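Long-range contacts in adenylate kinase (Cryptosporidium parvum Iowa II, PDB 3BE4), which probably catalyses, like other adenylate kinases, the reversible transfer of a phosphoryl group from ATP to AMP, giving two molecules of ADP: residues Phe63-Val73 with Phe91-Leu101; Leu8-Ser16 with Arg176-Leu187. All coordinates share one frame; numbering follows the deposited sequence. Where two conformers were deposited one is given.

Contact 1: Phe63-Val73 with Phe91-Leu101. With AP5 (bis(adenosine)-5'-pentaphosphate), chain C.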
loop_
_atom_site.group_PDB
_atom_site.type_symbol
_atom_site.label_atom_id
_atom_site.label_comp_id
_atom_site.label_asym_id
_atom_site.label_seq_id
_atom_site.Cartn_x
_atom_site.Cartn_y
_atom_site.Cartn_z
ATOM N N PHE A 63 -12.848 -2.202 -5.993
ATOM C CA PHE A 63 -12.040 -3.300 -5.652
ATOM C C PHE A 63 -12.029 -4.403 -6.689
ATOM O O PHE A 63 -13.093 -4.794 -7.198
ATOM C CB PHE A 63 -12.436 -3.986 -4.354
ATOM C CG PHE A 63 -12.239 -3.137 -3.154
ATOM C CD1 PHE A 63 -11.560 -1.855 -3.196
ATOM C CD2 PHE A 63 -12.702 -3.625 -1.904
ATOM C CE1 PHE A 63 -11.338 -1.080 -1.979
ATOM C CE2 PHE A 63 -12.523 -2.887 -0.718
ATOM C CZ PHE A 63 -11.748 -1.656 -0.705
ATOM N N VAL A 64 -10.855 -5.019 -6.934
ATOM C CA VAL A 64 -10.826 -6.198 -7.689
ATOM C C VAL A 64 -11.274 -7.306 -6.746
ATOM O O VAL A 64 -11.231 -7.156 -5.514
ATOM C CB VAL A 64 -9.346 -6.368 -8.183
ATOM C CG1 VAL A 64 -9.061 -7.741 -8.754
ATOM C CG2 VAL A 64 -9.038 -5.231 -9.184
ATOM N N GLY A 65 -11.671 -8.440 -7.313
ATOM C CA GLY A 65 -12.120 -9.618 -6.517
ATOM C C GLY A 65 -11.176 -10.115 -5.398
ATOM O O GLY A 65 -9.912 -10.114 -5.590
ATOM N N ASP A 66 -11.690 -10.461 -4.230
ATOM C CA ASP A 66 -10.882 -10.968 -3.126
ATOM C C ASP A 66 -9.999 -12.108 -3.573
ATOM O O ASP A 66 -8.804 -12.199 -3.193
ATOM C CB ASP A 66 -11.779 -11.472 -2.039
ATOM C CG ASP A 66 -12.409 -10.298 -1.222
ATOM O OD1 ASP A 66 -11.903 -9.095 -1.169
ATOM O OD2 ASP A 66 -13.493 -10.531 -0.532
ATOM N N GLU A 67 -10.528 -13.010 -4.385
ATOM C CA GLU A 67 -9.830 -14.213 -4.751
ATOM C C GLU A 67 -8.633 -13.912 -5.664
ATOM O O GLU A 67 -7.612 -14.578 -5.584
ATOM C CB GLU A 67 -10.836 -15.249 -5.327
ATOM C CG GLU A 67 -11.880 -14.872 -6.437
ATOM C CD GLU A 67 -12.487 -13.464 -6.452
ATOM O OE1 GLU A 67 -13.208 -13.058 -5.482
ATOM O OE2 GLU A 67 -12.200 -12.799 -7.485
ATOM N N ILE A 68 -8.776 -12.939 -6.511
ATOM C CA ILE A 68 -7.713 -12.544 -7.412
ATOM C C ILE A 68 -6.521 -11.992 -6.553
ATOM O O ILE A 68 -5.347 -12.395 -6.765
ATOM C CB ILE A 68 -8.229 -11.437 -8.340
ATOM C CG1 ILE A 68 -9.197 -12.138 -9.323
ATOM C CG2 ILE A 68 -7.099 -10.843 -9.165
ATOM C CD1 ILE A 68 -10.005 -11.164 -10.219
ATOM N N VAL A 69 -6.789 -11.049 -5.656
ATOM C CA VAL A 69 -5.711 -10.525 -4.914
ATOM C C VAL A 69 -5.148 -11.506 -3.915
ATOM O O VAL A 69 -3.921 -11.553 -3.683
ATOM C CB VAL A 69 -6.055 -9.186 -4.341
ATOM C CG1 VAL A 69 -4.937 -8.723 -3.568
ATOM C CG2 VAL A 69 -6.445 -8.226 -5.492
ATOM N N LEU A 70 -6.005 -12.320 -3.267
ATOM C CA LEU A 70 -5.441 -13.358 -2.373
ATOM C C LEU A 70 -4.502 -14.321 -3.180
ATOM O O LEU A 70 -3.468 -14.724 -2.658
ATOM C CB LEU A 70 -6.612 -14.181 -1.827
ATOM C CG LEU A 70 -7.143 -13.490 -0.561
ATOM C CD1 LEU A 70 -8.613 -13.965 -0.202
ATOM C CD2 LEU A 70 -6.252 -13.672 0.666
ATOM N N GLY A 71 -4.825 -14.574 -4.448
ATOM C CA GLY A 71 -3.998 -15.453 -5.334
ATOM C C GLY A 71 -2.629 -14.844 -5.498
ATOM O O GLY A 71 -1.609 -15.538 -5.433
ATOM N N LEU A 72 -2.631 -13.550 -5.751
ATOM C CA LEU A 72 -1.331 -12.851 -6.034
ATOM C C LEU A 72 -0.523 -12.794 -4.760
ATOM O O LEU A 72 0.751 -12.992 -4.844
ATOM C CB LEU A 72 -1.518 -11.418 -6.531
ATOM C CG LEU A 72 -2.231 -11.276 -7.886
ATOM C CD1 LEU A 72 -2.465 -9.751 -8.120
ATOM C CD2 LEU A 72 -1.412 -11.973 -8.935
ATOM N N VAL A 73 -1.137 -12.557 -3.611
ATOM C CA VAL A 73 -0.350 -12.495 -2.351
ATOM C C VAL A 73 0.136 -13.912 -1.998
ATOM O O VAL A 73 1.278 -14.105 -1.595
ATOM C CB VAL A 73 -1.177 -11.894 -1.271
ATOM C CG1 VAL A 73 -0.568 -12.091 0.125
ATOM C CG2 VAL A 73 -1.459 -10.345 -1.709
ATOM N N PHE A 91 -3.302 -4.114 1.289
ATOM C CA PHE A 91 -3.843 -5.508 1.426
ATOM C C PHE A 91 -3.512 -5.857 2.834
ATOM O O PHE A 91 -2.385 -5.630 3.271
ATOM C CB PHE A 91 -3.102 -6.494 0.462
ATOM C CG PHE A 91 -3.509 -7.897 0.680
ATOM C CD1 PHE A 91 -4.548 -8.470 -0.077
ATOM C CD2 PHE A 91 -2.947 -8.611 1.712
ATOM C CE1 PHE A 91 -4.969 -9.809 0.231
ATOM C CE2 PHE A 91 -3.366 -9.953 1.966
ATOM C CZ PHE A 91 -4.388 -10.512 1.267
ATOM N N PRO A 92 -4.395 -6.513 3.507
ATOM C CA PRO A 92 -5.826 -6.707 3.074
ATOM C C PRO A 92 -6.641 -5.441 3.013
ATOM O O PRO A 92 -6.332 -4.521 3.733
ATOM C CB PRO A 92 -6.430 -7.578 4.267
ATOM C CG PRO A 92 -5.541 -7.307 5.366
ATOM C CD PRO A 92 -4.123 -7.081 4.828
ATOM N N ARG A 93 -7.734 -5.406 2.246
ATOM C CA ARG A 93 -8.516 -4.214 2.305
ATOM C C ARG A 93 -9.984 -4.613 2.483
ATOM O O ARG A 93 -10.826 -3.755 2.477
ATOM C CB ARG A 93 -8.070 -3.167 1.132
ATOM C CG ARG A 93 -8.402 -3.582 -0.193
ATOM C CD ARG A 93 -8.281 -2.338 -1.044
ATOM N NE ARG A 93 -6.853 -2.043 -1.382
ATOM C CZ ARG A 93 -6.502 -0.883 -1.922
ATOM N NH1 ARG A 93 -7.332 0.150 -2.123
ATOM N NH2 ARG A 93 -5.190 -0.779 -2.287
ATOM N N THR A 94 -10.280 -5.911 2.713
ATOM C CA THR A 94 -11.624 -6.356 3.088
ATOM C C THR A 94 -11.418 -7.428 4.184
ATOM O O THR A 94 -10.339 -8.008 4.340
ATOM C CB THR A 94 -12.398 -7.045 1.945
ATOM O OG1 THR A 94 -11.680 -8.268 1.562
ATOM C CG2 THR A 94 -12.564 -6.145 0.771
ATOM N N ILE A 95 -12.485 -7.741 4.902
ATOM C CA ILE A 95 -12.442 -8.738 5.914
ATOM C C ILE A 95 -12.148 -10.125 5.283
ATOM O O ILE A 95 -11.294 -10.778 5.876
ATOM C CB ILE A 95 -13.817 -8.747 6.779
ATOM C CG1 ILE A 95 -13.928 -7.453 7.529
ATOM C CG2 ILE A 95 -13.766 -9.907 7.740
ATOM C CD1 ILE A 95 -12.788 -7.311 8.603
ATOM N N PRO A 96 -12.802 -10.582 4.166
ATOM C CA PRO A 96 -12.368 -11.862 3.540
ATOM C C PRO A 96 -10.899 -11.914 3.175
ATOM O O PRO A 96 -10.266 -12.940 3.338
ATOM C CB PRO A 96 -13.307 -12.078 2.337
ATOM C CG PRO A 96 -14.542 -11.268 2.801
ATOM C CD PRO A 96 -14.052 -10.051 3.529
ATOM N N GLN A 97 -10.339 -10.771 2.817
ATOM C CA GLN A 97 -8.817 -10.800 2.559
ATOM C C GLN A 97 -8.043 -10.964 3.821
ATOM O O GLN A 97 -7.011 -11.616 3.780
ATOM C CB GLN A 97 -8.440 -9.505 1.905
ATOM C CG GLN A 97 -8.974 -9.454 0.473
ATOM C CD GLN A 97 -8.642 -8.101 -0.246
ATOM O OE1 GLN A 97 -7.718 -7.417 0.194
ATOM N NE2 GLN A 97 -9.475 -7.689 -1.257
ATOM N N ALA A 98 -8.470 -10.321 4.916
ATOM C CA ALA A 98 -7.784 -10.470 6.236
ATOM C C ALA A 98 -7.842 -11.961 6.703
ATOM O O ALA A 98 -6.866 -12.498 7.206
ATOM C CB ALA A 98 -8.430 -9.577 7.320
ATOM N N GLU A 99 -9.024 -12.534 6.560
ATOM C CA GLU A 99 -9.179 -13.959 6.968
ATOM C C GLU A 99 -8.309 -14.839 6.052
ATOM O O GLU A 99 -7.789 -15.871 6.517
ATOM C CB GLU A 99 -10.679 -14.359 6.891
ATOM C CG GLU A 99 -11.558 -13.536 7.850
ATOM C CD GLU A 99 -13.029 -13.719 7.622
ATOM O OE1 GLU A 99 -13.477 -13.947 6.441
ATOM O OE2 GLU A 99 -13.740 -13.539 8.670
ATOM N N GLY A 100 -8.248 -14.510 4.750
ATOM C CA GLY A 100 -7.506 -15.310 3.778
ATOM C C GLY A 100 -6.047 -15.174 4.156
ATOM O O GLY A 100 -5.328 -16.143 4.162
ATOM N N LEU A 101 -5.590 -13.962 4.484
ATOM C CA LEU A 101 -4.214 -13.817 4.958
ATOM C C LEU A 101 -3.882 -14.605 6.260
ATOM O O LEU A 101 -2.781 -15.216 6.346
ATOM C CB LEU A 101 -3.866 -12.311 5.203
ATOM C CG LEU A 101 -2.392 -12.026 5.731
ATOM C CD1 LEU A 101 -1.343 -12.524 4.732
ATOM C CD2 LEU A 101 -2.272 -10.546 6.054
HETATM P PA AP5 C . -3.242 1.217 -4.926
HETATM O O1A AP5 C . -2.128 1.393 -5.970
HETATM O O2A AP5 C . -2.918 0.670 -3.616
HETATM O O3A AP5 C . -4.010 2.611 -4.753
HETATM P PB AP5 C . -4.802 3.222 -3.519
HETATM O O1B AP5 C . -5.346 2.176 -2.672
HETATM O O2B AP5 C . -5.706 4.321 -4.091
HETATM O O3B AP5 C . -3.515 3.937 -2.707
HETATM P PG AP5 C . -2.353 4.820 -3.274
HETATM O O1G AP5 C . -2.959 5.890 -4.116
HETATM O O2G AP5 C . -1.359 3.897 -3.849
HETATM O O3G AP5 C . -1.912 5.418 -1.879
HETATM P PD AP5 C . -0.568 5.312 -0.960
HETATM O O1D AP5 C . 0.339 4.343 -1.588
HETATM O O2D AP5 C . -1.055 5.148 0.420
HETATM O O3D AP5 C . -0.006 6.808 -1.038
HETATM P PE AP5 C . 1.314 7.323 -1.768
HETATM O O1E AP5 C . 1.244 6.967 -3.157
HETATM O O2E AP5 C . 2.560 6.938 -0.996
HETATM O O5F AP5 C . -4.432 0.299 -5.470
HETATM C C5F AP5 C . -4.777 0.595 -6.832
HETATM C C4F AP5 C . -6.218 -0.047 -6.985
HETATM O O4F AP5 C . -6.020 -1.422 -7.215
HETATM C C3F AP5 C . -7.174 0.044 -5.857
HETATM O O3F AP5 C . -7.865 1.274 -5.847
HETATM C C2F AP5 C . -8.084 -1.130 -6.275
HETATM O O2F AP5 C . -8.846 -0.802 -7.500
HETATM C C1F AP5 C . -7.090 -2.213 -6.652
HETATM N N9A AP5 C . -6.662 -2.939 -5.486
HETATM C C8A AP5 C . -5.349 -2.844 -4.945
HETATM N N7A AP5 C . -5.237 -3.633 -3.889
HETATM C C5A AP5 C . -6.468 -4.305 -3.746
HETATM C C6A AP5 C . -6.880 -5.279 -2.857
HETATM N N6A AP5 C . -6.253 -5.731 -1.764
HETATM N N1A AP5 C . -8.216 -5.708 -3.055
HETATM C C2A AP5 C . -8.889 -5.259 -4.092
HETATM N N3A AP5 C . -8.525 -4.318 -4.990
HETATM C C4A AP5 C . -7.193 -3.879 -4.833
HETATM O O5J AP5 C . 1.174 8.867 -1.520
HETATM C C5J AP5 C . 0.134 9.662 -2.275
HETATM C C4J AP5 C . 0.773 11.054 -2.473
HETATM O O4J AP5 C . 1.047 11.773 -1.255
HETATM C C3J AP5 C . 2.031 10.993 -3.343
HETATM O O3J AP5 C . 2.060 12.115 -4.198
HETATM C C2J AP5 C . 3.032 11.196 -2.249
HETATM O O2J AP5 C . 4.214 11.808 -2.746
HETATM C C1J AP5 C . 2.524 12.164 -1.273
HETATM N N9B AP5 C . 2.885 12.065 0.108
HETATM C C8B AP5 C . 3.208 10.905 0.810
HETATM N N7B AP5 C . 3.417 11.242 2.096
HETATM C C5B AP5 C . 3.241 12.599 2.226
HETATM C C6B AP5 C . 3.159 13.480 3.350
HETATM N N6B AP5 C . 3.405 13.013 4.575
HETATM N N1B AP5 C . 2.902 14.796 3.114
HETATM C C2B AP5 C . 2.573 15.228 1.821
HETATM N N3B AP5 C . 2.542 14.416 0.721
HETATM C C4B AP5 C . 2.782 13.070 0.931
#
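Asp66 meets Thr94 and Gln97 through a single oxygen, OD1, and this junction backs the nucleotide site that in adenylate kinases receives AMP, filled here by one adenosine end of bis(adenosine)-5'-pentaphosphate. Gln97 reads the adenine with both arms of its amide: OE1 accepts from AP5 N6A at 3.0 Å, and NE2 donates to AP5 N1A, also at 3.0 Å. The same NE2 donates to Asp66 OD1 over 2.8 Å, with the carboxylate turned 87° from the amide. Thr94 OG1 reaches that oxygen too, at 2.9 Å, from above the carboxylate plane. Arg93 N donates to Gln97 OE1, and these bonds, with the two to the base, probably fix the orientation of the amide.

Beside the base, Arg93 CD sits over one face of the Phe63 ring, 3.8 Å from its centroid, in a CH-pi contact. A bend at chi3 (79°) carries the chain past the imidazole side of the adenine, one guanidinium face toward AP5 C8A, and NH1 and NH2 both reach AP5 O1B. Arg93 NE also hydrogen-bonds to Gly90 O.

Further out, Thr94 serves as N-cap of its helix, OG1 accepting from Gln97 N. Helices 66-73 and 95-101 are inclined by 30°. Phe91, in the loop before the second helix, receives Val73 CG2 over the centre of one ring face, while Leu70 CD2 lies in plane at its edge, 3.7 Å from Phe91 CZ.

Contact 2: Leu8-Ser16 with Arg176-Leu187. With AP5 (bis(adenosine)-5'-pentaphosphate), chain C.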
loop_
_atom_site.group_PDB
_atom_site.type_symbol
_atom_site.label_atom_id
_atom_site.label_comp_id
_atom_site.label_asym_id
_atom_site.label_seq_id
_atom_site.Cartn_x
_atom_site.Cartn_y
_atom_site.Cartn_z
ATOM N N LEU A 8 4.454 -6.951 8.626
ATOM C CA LEU A 8 3.748 -5.637 8.846
ATOM C C LEU A 8 2.620 -5.482 7.827
ATOM O O LEU A 8 2.717 -5.870 6.691
ATOM C CB LEU A 8 4.559 -4.388 8.563
ATOM C CG LEU A 8 5.795 -4.306 9.379
ATOM C CD1 LEU A 8 6.569 -3.115 8.909
ATOM C CD2 LEU A 8 5.494 -4.182 10.842
ATOM N N ILE A 9 1.512 -4.924 8.301
ATOM C CA ILE A 9 0.458 -4.441 7.368
ATOM C C ILE A 9 0.341 -2.925 7.609
ATOM O O ILE A 9 0.356 -2.494 8.746
ATOM C CB ILE A 9 -0.904 -5.091 7.761
ATOM C CG1 ILE A 9 -0.902 -6.628 7.484
ATOM C CG2 ILE A 9 -2.062 -4.518 6.903
ATOM C CD1 ILE A 9 -2.210 -7.325 7.855
ATOM N N LEU A 10 0.282 -2.170 6.529
ATOM C CA LEU A 10 -0.122 -0.752 6.613
ATOM C C LEU A 10 -1.613 -0.622 6.156
ATOM O O LEU A 10 -1.999 -1.139 5.084
ATOM C CB LEU A 10 0.741 0.041 5.683
ATOM C CG LEU A 10 2.265 -0.101 5.928
ATOM C CD1 LEU A 10 2.947 0.907 5.063
ATOM C CD2 LEU A 10 2.612 0.064 7.357
ATOM N N ILE A 11 -2.512 0.004 6.946
ATOM C CA ILE A 11 -3.868 0.191 6.456
ATOM C C ILE A 11 -4.039 1.735 6.486
ATOM O O ILE A 11 -3.567 2.442 7.381
ATOM C CB ILE A 11 -4.870 -0.328 7.547
ATOM C CG1 ILE A 11 -4.816 -1.849 7.605
ATOM C CG2 ILE A 11 -6.345 0.017 7.128
ATOM C CD1 ILE A 11 -5.664 -2.343 8.820
ATOM N N GLY A 12 -4.720 2.239 5.507
ATOM C CA GLY A 12 -4.947 3.682 5.556
ATOM C C GLY A 12 -5.709 3.983 4.261
ATOM O O GLY A 12 -5.728 3.182 3.340
ATOM N N ALA A 13 -6.310 5.158 4.269
ATOM C CA ALA A 13 -7.099 5.617 3.096
ATOM C C ALA A 13 -6.267 5.510 1.834
ATOM O O ALA A 13 -5.025 5.687 1.899
ATOM C CB ALA A 13 -7.586 7.000 3.347
ATOM N N PRO A 14 -6.876 5.326 0.649
ATOM C CA PRO A 14 -6.199 5.466 -0.601
ATOM C C PRO A 14 -5.503 6.860 -0.598
ATOM O O PRO A 14 -6.045 7.883 -0.222
ATOM C CB PRO A 14 -7.328 5.359 -1.635
ATOM C CG PRO A 14 -8.566 5.669 -0.808
ATOM C CD PRO A 14 -8.353 5.050 0.460
ATOM N N GLY A 15 -4.208 6.912 -0.941
ATOM C CA GLY A 15 -3.605 8.192 -0.939
ATOM C C GLY A 15 -2.923 8.694 0.346
ATOM O O GLY A 15 -2.337 9.802 0.395
ATOM N N SER A 16 -2.880 7.834 1.382
ATOM C CA SER A 16 -2.445 8.227 2.690
ATOM C C SER A 16 -0.918 8.234 2.897
ATOM O O SER A 16 -0.514 8.684 3.978
ATOM C CB SER A 16 -3.175 7.409 3.782
ATOM O OG SER A 16 -2.946 5.982 3.537
ATOM N N ARG A 176 -12.827 5.329 -4.517
ATOM C CA ARG A 176 -11.813 4.793 -3.684
ATOM C C ARG A 176 -12.015 5.124 -2.215
ATOM O O ARG A 176 -11.877 4.252 -1.323
ATOM C CB ARG A 176 -10.359 5.298 -4.110
ATOM C CG ARG A 176 -9.889 4.563 -5.374
ATOM C CD ARG A 176 -9.046 5.447 -6.283
ATOM N NE ARG A 176 -7.709 5.553 -5.650
ATOM C CZ ARG A 176 -6.812 6.449 -6.110
ATOM N NH1 ARG A 176 -7.116 7.337 -7.096
ATOM N NH2 ARG A 176 -5.592 6.557 -5.492
ATOM N N LEU A 177 -12.326 6.406 -1.935
ATOM C CA LEU A 177 -12.608 6.804 -0.564
ATOM C C LEU A 177 -13.894 6.087 -0.031
ATOM O O LEU A 177 -13.887 5.622 1.118
ATOM C CB LEU A 177 -12.734 8.296 -0.498
ATOM C CG LEU A 177 -11.306 8.920 -0.514
ATOM C CD1 LEU A 177 -11.469 10.434 -0.747
ATOM C CD2 LEU A 177 -10.627 8.657 0.762
ATOM N N ASP A 178 -14.926 6.026 -0.843
ATOM C CA ASP A 178 -16.195 5.454 -0.339
ATOM C C ASP A 178 -16.003 3.986 0.037
ATOM O O ASP A 178 -16.410 3.496 1.156
ATOM C CB ASP A 178 -17.221 5.561 -1.438
ATOM C CG ASP A 178 -18.620 5.235 -0.933
ATOM O OD1 ASP A 178 -18.958 5.755 0.129
ATOM O OD2 ASP A 178 -19.333 4.395 -1.560
ATOM N N VAL A 179 -15.390 3.215 -0.884
ATOM C CA VAL A 179 -15.215 1.743 -0.597
ATOM C C VAL A 179 -14.208 1.555 0.557
ATOM O O VAL A 179 -14.318 0.598 1.365
ATOM C CB VAL A 179 -14.864 0.921 -1.850
ATOM C CG1 VAL A 179 -15.943 1.179 -2.978
ATOM C CG2 VAL A 179 -13.550 1.426 -2.478
ATOM N N PHE A 180 -13.187 2.442 0.638
ATOM C CA PHE A 180 -12.318 2.394 1.819
ATOM C C PHE A 180 -13.080 2.568 3.164
ATOM O O PHE A 180 -12.951 1.710 4.033
ATOM C CB PHE A 180 -11.271 3.504 1.780
ATOM C CG PHE A 180 -10.558 3.641 3.100
ATOM C CD1 PHE A 180 -9.546 2.708 3.475
ATOM C CD2 PHE A 180 -10.835 4.681 3.963
ATOM C CE1 PHE A 180 -8.920 2.782 4.715
ATOM C CE2 PHE A 180 -10.089 4.818 5.175
ATOM C CZ PHE A 180 -9.228 3.815 5.565
ATOM N N HIS A 181 -14.022 3.540 3.247
ATOM C CA HIS A 181 -14.726 3.723 4.523
ATOM C C HIS A 181 -15.696 2.559 4.784
ATOM O O HIS A 181 -15.798 2.159 5.959
ATOM C CB HIS A 181 -15.413 5.083 4.439
ATOM C CG HIS A 181 -14.447 6.232 4.597
ATOM N ND1 HIS A 181 -13.707 6.402 5.737
ATOM C CD2 HIS A 181 -14.132 7.271 3.780
ATOM C CE1 HIS A 181 -12.975 7.499 5.639
ATOM N NE2 HIS A 181 -13.231 8.054 4.468
ATOM N N LYS A 182 -16.344 2.041 3.726
ATOM C CA LYS A 182 -17.306 0.942 3.899
ATOM C C LYS A 182 -16.640 -0.406 4.221
ATOM O O LYS A 182 -17.091 -1.209 5.102
ATOM C CB LYS A 182 -18.160 0.816 2.637
ATOM C CG LYS A 182 -19.181 1.954 2.570
ATOM C CD LYS A 182 -19.976 1.902 1.184
ATOM C CE LYS A 182 -21.164 2.959 1.042
ATOM N NZ LYS A 182 -21.038 4.221 1.806
ATOM N N GLN A 183 -15.591 -0.765 3.485
ATOM C CA GLN A 183 -15.031 -2.134 3.458
ATOM C C GLN A 183 -13.703 -2.280 4.140
ATOM O O GLN A 183 -13.413 -3.376 4.680
ATOM C CB GLN A 183 -14.945 -2.659 2.010
ATOM C CG GLN A 183 -16.350 -2.967 1.522
ATOM C CD GLN A 183 -16.420 -3.513 0.143
ATOM O OE1 GLN A 183 -16.006 -4.638 -0.133
ATOM N NE2 GLN A 183 -16.976 -2.722 -0.751
ATOM N N THR A 184 -12.865 -1.227 4.083
ATOM C CA THR A 184 -11.471 -1.365 4.585
ATOM C C THR A 184 -11.394 -0.907 6.013
ATOM O O THR A 184 -10.741 -1.532 6.795
ATOM C CB THR A 184 -10.544 -0.546 3.700
ATOM O OG1 THR A 184 -10.709 -1.006 2.361
ATOM C CG2 THR A 184 -9.054 -0.766 4.182
ATOM N N ALA A 185 -12.026 0.227 6.345
ATOM C CA ALA A 185 -11.977 0.764 7.691
ATOM C C ALA A 185 -12.313 -0.224 8.858
ATOM O O ALA A 185 -11.647 -0.122 9.910
ATOM C CB ALA A 185 -12.795 2.001 7.757
ATOM N N PRO A 186 -13.230 -1.187 8.652
ATOM C CA PRO A 186 -13.509 -2.288 9.624
ATOM C C PRO A 186 -12.330 -3.144 10.034
ATOM O O PRO A 186 -12.363 -3.827 11.082
ATOM C CB PRO A 186 -14.454 -3.205 8.854
ATOM C CG PRO A 186 -15.274 -2.275 8.058
ATOM C CD PRO A 186 -14.190 -1.306 7.511
ATOM N N LEU A 187 -11.302 -3.145 9.186
ATOM C CA LEU A 187 -10.077 -3.833 9.518
ATOM C C LEU A 187 -9.334 -3.214 10.680
ATOM O O LEU A 187 -8.524 -3.907 11.297
ATOM C CB LEU A 187 -9.137 -3.912 8.313
ATOM C CG LEU A 187 -9.624 -4.718 7.146
ATOM C CD1 LEU A 187 -8.573 -4.429 6.050
ATOM C CD2 LEU A 187 -9.580 -6.204 7.477
HETATM P PA AP5 C . -3.242 1.217 -4.926
HETATM O O1A AP5 C . -2.128 1.393 -5.970
HETATM O O2A AP5 C . -2.918 0.670 -3.616
HETATM O O3A AP5 C . -4.010 2.611 -4.753
HETATM P PB AP5 C . -4.802 3.222 -3.519
HETATM O O1B AP5 C . -5.346 2.176 -2.672
HETATM O O2B AP5 C . -5.706 4.321 -4.091
HETATM O O3B AP5 C . -3.515 3.937 -2.707
HETATM P PG AP5 C . -2.353 4.820 -3.274
HETATM O O1G AP5 C . -2.959 5.890 -4.116
HETATM O O2G AP5 C . -1.359 3.897 -3.849
HETATM O O3G AP5 C . -1.912 5.418 -1.879
HETATM P PD AP5 C . -0.568 5.312 -0.960
HETATM O O1D AP5 C . 0.339 4.343 -1.588
HETATM O O2D AP5 C . -1.055 5.148 0.420
HETATM O O3D AP5 C . -0.006 6.808 -1.038
HETATM P PE AP5 C . 1.314 7.323 -1.768
HETATM O O1E AP5 C . 1.244 6.967 -3.157
HETATM O O2E AP5 C . 2.560 6.938 -0.996
HETATM O O5F AP5 C . -4.432 0.299 -5.470
HETATM C C5F AP5 C . -4.777 0.595 -6.832
HETATM C C4F AP5 C . -6.218 -0.047 -6.985
HETATM O O4F AP5 C . -6.020 -1.422 -7.215
HETATM C C3F AP5 C . -7.174 0.044 -5.857
HETATM O O3F AP5 C . -7.865 1.274 -5.847
HETATM C C2F AP5 C . -8.084 -1.130 -6.275
HETATM O O2F AP5 C . -8.846 -0.802 -7.500
HETATM C C1F AP5 C . -7.090 -2.213 -6.652
HETATM N N9A AP5 C . -6.662 -2.939 -5.486
HETATM C C8A AP5 C . -5.349 -2.844 -4.945
HETATM N N7A AP5 C . -5.237 -3.633 -3.889
HETATM C C5A AP5 C . -6.468 -4.305 -3.746
HETATM C C6A AP5 C . -6.880 -5.279 -2.857
HETATM N N6A AP5 C . -6.253 -5.731 -1.764
HETATM N N1A AP5 C . -8.216 -5.708 -3.055
HETATM C C2A AP5 C . -8.889 -5.259 -4.092
HETATM N N3A AP5 C . -8.525 -4.318 -4.990
HETATM C C4A AP5 C . -7.193 -3.879 -4.833
HETATM O O5J AP5 C . 1.174 8.867 -1.520
HETATM C C5J AP5 C . 0.134 9.662 -2.275
HETATM C C4J AP5 C . 0.773 11.054 -2.473
HETATM O O4J AP5 C . 1.047 11.773 -1.255
HETATM C C3J AP5 C . 2.031 10.993 -3.343
HETATM O O3J AP5 C . 2.060 12.115 -4.198
HETATM C C2J AP5 C . 3.032 11.196 -2.249
HETATM O O2J AP5 C . 4.214 11.808 -2.746
HETATM C C1J AP5 C . 2.524 12.164 -1.273
HETATM N N9B AP5 C . 2.885 12.065 0.108
HETATM C C8B AP5 C . 3.208 10.905 0.810
HETATM N N7B AP5 C . 3.417 11.242 2.096
HETATM C C5B AP5 C . 3.241 12.599 2.226
HETATM C C6B AP5 C . 3.159 13.480 3.350
HETATM N N6B AP5 C . 3.405 13.013 4.575
HETATM N N1B AP5 C . 2.902 14.796 3.114
HETATM C C2B AP5 C . 2.573 15.228 1.821
HETATM N N3B AP5 C . 2.542 14.416 0.721
HETATM C C4B AP5 C . 2.782 13.070 0.931
#
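Phe180 lays one ring face against the backbone of Ala13, in the P-loop that follows the central strand of the parallel sheet. Ala13 CA stands over the middle of the ring, 3.6 Å from its centroid, as a CH-pi contact. A chi1 of 169°, setting CG opposite the Phe180 backbone N, carries the ring off the helix toward the loop. Pro14 continues this close fit: its CD touches Phe180 CB at 3.6 Å, and its CG rests against Arg176 O, likewise at 3.6 Å. Ser16 OG, donating to Ala13 O in the carbonyl plane at 2.7 Å, ties the turn together.

Packing is looser where Ile11 CG2 faces the helix: it lies alongside Thr184 CG2, pointing in the opposite sense, at 4.1 Å, and stands 4.5 Å from Phe180 CE1. Ile11 CD1 makes a closer touch, 3.8 Å, with Leu187 CB. On the outer side of the helix, Lys182 NZ and Asp178 OD1 form a salt bridge away from the loop.

The contacts between the segments are thus apolar. Beside them Gly15 N donates to AP5 O3G at 2.9 Å and Arg176 NE and NH2 grip AP5 O2B edge-on, while Arg176 NH1 pairs with Asp168 in a salt bridge. This is consistent with apolar packing setting the spacing of loop and helix, while the Arg176 guanidinium probably offsets part of the phosphate charge.

The two contacts, with centres about 13 Å apart, frame successive portions of one bound inhibitor: contact 1 holds an adenine and the phosphates next to it, contact 2 the second phosphate and the bridge between the third and fourth. They share the phosphate at PB, where Arg93 and Arg176 bind different oxygens, and each of these side chains lies about 7 Å from the bound magnesium ion. Direct links also join them. Thr184 OG1 probably hydrogen-bonds to Arg93 O at 2.8 Å, and Phe63 CE1 packs on Val179 CG2 at 3.4 Å. Helix 170-184 therefore touches both the P-loop and the adenine-site wall. In sequence, 63-73 and 91-101 both fall between 8-16 and 176-187.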